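Mnemiopsin 1 (Mnemiopsis leidyi, PDB 5VP3) is a calcium-regulated photoprotein of a comb jelly, which probably emits light when calcium binds its EF-hand loops. Local coordinates at residues W21-V25 / E26-P30. Sequence-based numbering, arbitrary orientation.
Sequences WKFNV and EDVHP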
ATOM      1  N   TRP A  21      -7.955 -20.687   1.022  1.00 41.39           N
ATOM      2  CA  TRP A  21      -7.836 -20.022  -0.271  1.00 30.02           C
ATOM      3  C   TRP A  21      -6.584 -20.476  -1.006  1.00 37.47           C
ATOM      4  O   TRP A  21      -5.507 -20.645  -0.404  1.00 35.54           O
ATOM      5  CB  TRP A  21      -7.820 -18.501  -0.068  1.00 36.50           C
ATOM      6  CG  TRP A  21      -7.611 -17.675  -1.274  1.00 32.16           C
ATOM      7  CD1 TRP A  21      -8.586 -17.101  -2.066  1.00 34.55           C
ATOM      8  CD2 TRP A  21      -6.363 -17.289  -1.833  1.00 35.46           C
ATOM      9  NE1 TRP A  21      -8.001 -16.397  -3.088  1.00 31.21           N
ATOM     10  CE2 TRP A  21      -6.637 -16.495  -2.968  1.00 38.83           C
ATOM     11  CE3 TRP A  21      -5.029 -17.546  -1.496  1.00 29.69           C
ATOM     12  CZ2 TRP A  21      -5.626 -15.944  -3.751  1.00 30.03           C
ATOM     13  CZ3 TRP A  21      -4.033 -17.005  -2.279  1.00 31.49           C
ATOM     14  CH2 TRP A  21      -4.328 -16.212  -3.384  1.00 32.60           C
ATOM     15  N   LYS A  22      -6.738 -20.647  -2.328  1.00 35.27           N
ATOM     16  CA  LYS A  22      -5.663 -21.029  -3.234  1.00 35.86           C
ATOM     17  C   LYS A  22      -5.545 -20.041  -4.375  1.00 30.25           C
ATOM     18  O   LYS A  22      -6.540 -19.624  -4.973  1.00 37.23           O
ATOM     19  CB  LYS A  22      -5.897 -22.448  -3.842  1.00 48.51           C
ATOM     20  CG  LYS A  22      -5.557 -23.602  -2.918  1.00 56.62           C
ATOM     21  CD  LYS A  22      -4.179 -23.376  -2.256  1.00 72.31           C
ATOM     22  CE  LYS A  22      -3.531 -24.669  -1.784  1.00 68.97           C
ATOM     23  NZ  LYS A  22      -4.097 -25.086  -0.475  1.00 69.63           N
ATOM     24  N   PHE A  23      -4.314 -19.739  -4.730  1.00 42.57           N
ATOM     25  CA  PHE A  23      -4.056 -18.805  -5.810  1.00 41.57           C
ATOM     26  C   PHE A  23      -4.268 -19.441  -7.183  1.00 45.94           C
ATOM     27  O   PHE A  23      -3.796 -20.549  -7.456  1.00 41.68           O
ATOM     28  CB  PHE A  23      -2.619 -18.287  -5.692  1.00 41.34           C
ATOM     29  CG  PHE A  23      -2.223 -17.364  -6.808  1.00 37.61           C
ATOM     30  CD1 PHE A  23      -2.911 -16.189  -7.019  1.00 38.89           C
ATOM     31  CD2 PHE A  23      -1.177 -17.684  -7.653  1.00 34.88           C
ATOM     32  CE1 PHE A  23      -2.563 -15.343  -8.046  1.00 37.33           C
ATOM     33  CE2 PHE A  23      -0.829 -16.829  -8.679  1.00 35.30           C
ATOM     34  CZ  PHE A  23      -1.513 -15.665  -8.866  1.00 37.74           C
ATOM     35  N   ASN A  24      -4.948 -18.713  -8.062  1.00 36.57           N
ATOM     36  CA  ASN A  24      -5.070 -19.100  -9.469  1.00 47.19           C
ATOM     37  C   ASN A  24      -4.733 -17.902 -10.347  1.00 45.81           C
ATOM     38  O   ASN A  24      -5.508 -16.941 -10.410  1.00 41.60           O
ATOM     39  CB  ASN A  24      -6.473 -19.607  -9.778  1.00 50.28           C
ATOM     40  CG  ASN A  24      -6.724 -19.748 -11.265  1.00 58.99           C
ATOM     41  OD1 ASN A  24      -5.783 -19.901 -12.073  1.00 51.18           O
ATOM     42  ND2 ASN A  24      -8.009 -19.684 -11.646  1.00 62.05           N
ATOM     43  N   VAL A  25      -3.600 -17.970 -11.056  1.00 42.97           N
ATOM     44  CA  VAL A  25      -3.156 -16.820 -11.837  1.00 38.88           C
ATOM     45  C   VAL A  25      -4.137 -16.478 -12.941  1.00 42.82           C
ATOM     46  O   VAL A  25      -4.214 -15.309 -13.344  1.00 37.69           O
ATOM     47  CB  VAL A  25      -1.737 -17.048 -12.396  1.00 47.88           C
ATOM     48  CG1 VAL A  25      -1.706 -18.243 -13.304  1.00 52.39           C
ATOM     49  CG2 VAL A  25      -1.221 -15.768 -13.098  1.00 52.89           C
ATOM     50  N   GLU A  26      -4.931 -17.455 -13.410  1.00 48.21           N
ATOM     51  CA  GLU A  26      -5.929 -17.183 -14.447  1.00 45.77           C
ATOM     52  C   GLU A  26      -6.949 -16.158 -14.002  1.00 46.47           C
ATOM     53  O   GLU A  26      -7.623 -15.568 -14.847  1.00 54.79           O
ATOM     54  CB  GLU A  26      -6.671 -18.465 -14.848  1.00 51.31           C
ATOM     55  CG  GLU A  26      -5.786 -19.538 -15.484  1.00 52.77           C
ATOM     56  CD  GLU A  26      -5.103 -19.056 -16.772  1.00 60.01           C
ATOM     57  OE1 GLU A  26      -5.724 -18.237 -17.513  1.00 53.04           O
ATOM     58  OE2 GLU A  26      -3.940 -19.481 -17.012  1.00 49.03           O
ATOM     59  N   ASP A  27      -7.097 -15.950 -12.698  1.00 40.89           N
ATOM     60  CA  ASP A  27      -8.083 -15.005 -12.205  1.00 40.85           C
ATOM     61  C   ASP A  27      -7.644 -13.559 -12.352  1.00 42.46           C
ATOM     62  O   ASP A  27      -8.482 -12.661 -12.217  1.00 56.53           O
ATOM     63  CB  ASP A  27      -8.380 -15.308 -10.730  1.00 54.46           C
ATOM     64  CG  ASP A  27      -9.308 -16.514 -10.554  1.00 50.32           C
ATOM     65  OD1 ASP A  27     -10.397 -16.502 -11.158  1.00 62.17           O
ATOM     66  OD2 ASP A  27      -8.949 -17.471  -9.831  1.00 58.89           O
ATOM     67  N   VAL A  28      -6.362 -13.297 -12.579  1.00 38.13           N
ATOM     68  CA  VAL A  28      -5.852 -11.931 -12.557  1.00 36.04           C
ATOM     69  C   VAL A  28      -5.984 -11.344 -13.957  1.00 37.73           C
ATOM     70  O   VAL A  28      -5.494 -11.927 -14.933  1.00 41.54           O
ATOM     71  CB  VAL A  28      -4.391 -11.900 -12.066  1.00 41.19           C
ATOM     72  CG1 VAL A  28      -3.961 -10.487 -11.780  1.00 41.94           C
ATOM     73  CG2 VAL A  28      -4.197 -12.760 -10.827  1.00 43.92           C
ATOM     74  N   HIS A  29      -6.642 -10.181 -14.055  1.00 44.46           N
ATOM     75  CA  HIS A  29      -6.900  -9.523 -15.332  1.00 42.18           C
ATOM     76  C   HIS A  29      -5.642  -8.827 -15.863  1.00 45.46           C
ATOM     77  O   HIS A  29      -4.772  -8.406 -15.092  1.00 37.59           O
ATOM     78  CB  HIS A  29      -8.015  -8.486 -15.195  1.00 46.59           C
ATOM     79  CG  HIS A  29      -9.376  -9.069 -14.966  1.00 56.48           C
ATOM     80  ND1 HIS A  29     -10.528  -8.316 -15.074  1.00 61.90           N
ATOM     81  CD2 HIS A  29      -9.772 -10.323 -14.629  1.00 47.03           C
ATOM     82  CE1 HIS A  29     -11.573  -9.083 -14.817  1.00 60.10           C
ATOM     83  NE2 HIS A  29     -11.143 -10.303 -14.543  1.00 53.34           N
ATOM     84  N   PRO A  30      -5.561  -8.638 -17.175  1.00 38.99           N
ATOM     85  CA  PRO A  30      -4.325  -8.096 -17.759  1.00 38.86           C
ATOM     86  C   PRO A  30      -3.960  -6.729 -17.225  1.00 26.44           C
ATOM     87  O   PRO A  30      -2.784  -6.461 -16.971  1.00 34.18           O
ATOM     88  CB  PRO A  30      -4.646  -8.062 -19.262  1.00 39.95           C
ATOM     89  CG  PRO A  30      -6.162  -8.116 -19.332  1.00 49.05           C
ATOM     90  CD  PRO A  30      -6.558  -8.979 -18.198  1.00 45.07           C
TER
HETATM   91  O   HOH W   1      -7.312 -16.697  -7.197  1.00 44.88           O
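Asn24 O accepts a hydrogen bond from Asp27 N (3.0 Å) and Val25 O one from Val28 N (3.0 Å), two successive i to i+3 bonds that wind residues 25-27 into a short 3-10 turn within the loop between helices 9-16 and 30-43. The side chain of Asn24 folds over the start of this turn as an Asx turn: its OD1 takes the amide of Glu26, N to OD1 2.9 Å. That N-H reaches the oxygen from above the amide plane, 64° out of it, rather than along a lone pair. With CG anti to the backbone N (chi1 168°), the amide swings forward beside its own carbonyl carbon, where OD1 also rests against CB of Glu26. The other branch of the amide faces Asp27, ND2 lying 3.0 Å from OD2, with the amide and carboxylate planes turned 71° apart. A water accepts from Asn24 N and donates to Asp27 OD2, bridging the two residues. With an alanine here in place of Asn24, Glu26 N is likely to lose its side-chain acceptor and Asp27 OD2 its amide neighbour, while the two backbone bonds remain. On the apolar side, Val28 sends CG2 obliquely to the Phe23 ring, 4.1 Å from CE1, while Val25 N sits over one ring face near its rim. Phe23 also packs on Tyr11 of helix 9-16 and on Glu103 and Arg106 of helix 101-117; His29, at the N-cap position, leads into helix 30-43. Two backbone bonds thus form this surface turn, the Asn24 side chain and the bridging water add to them, and the negative charge of the Asp27 carboxylate is probably eased by the water and the nearby amide.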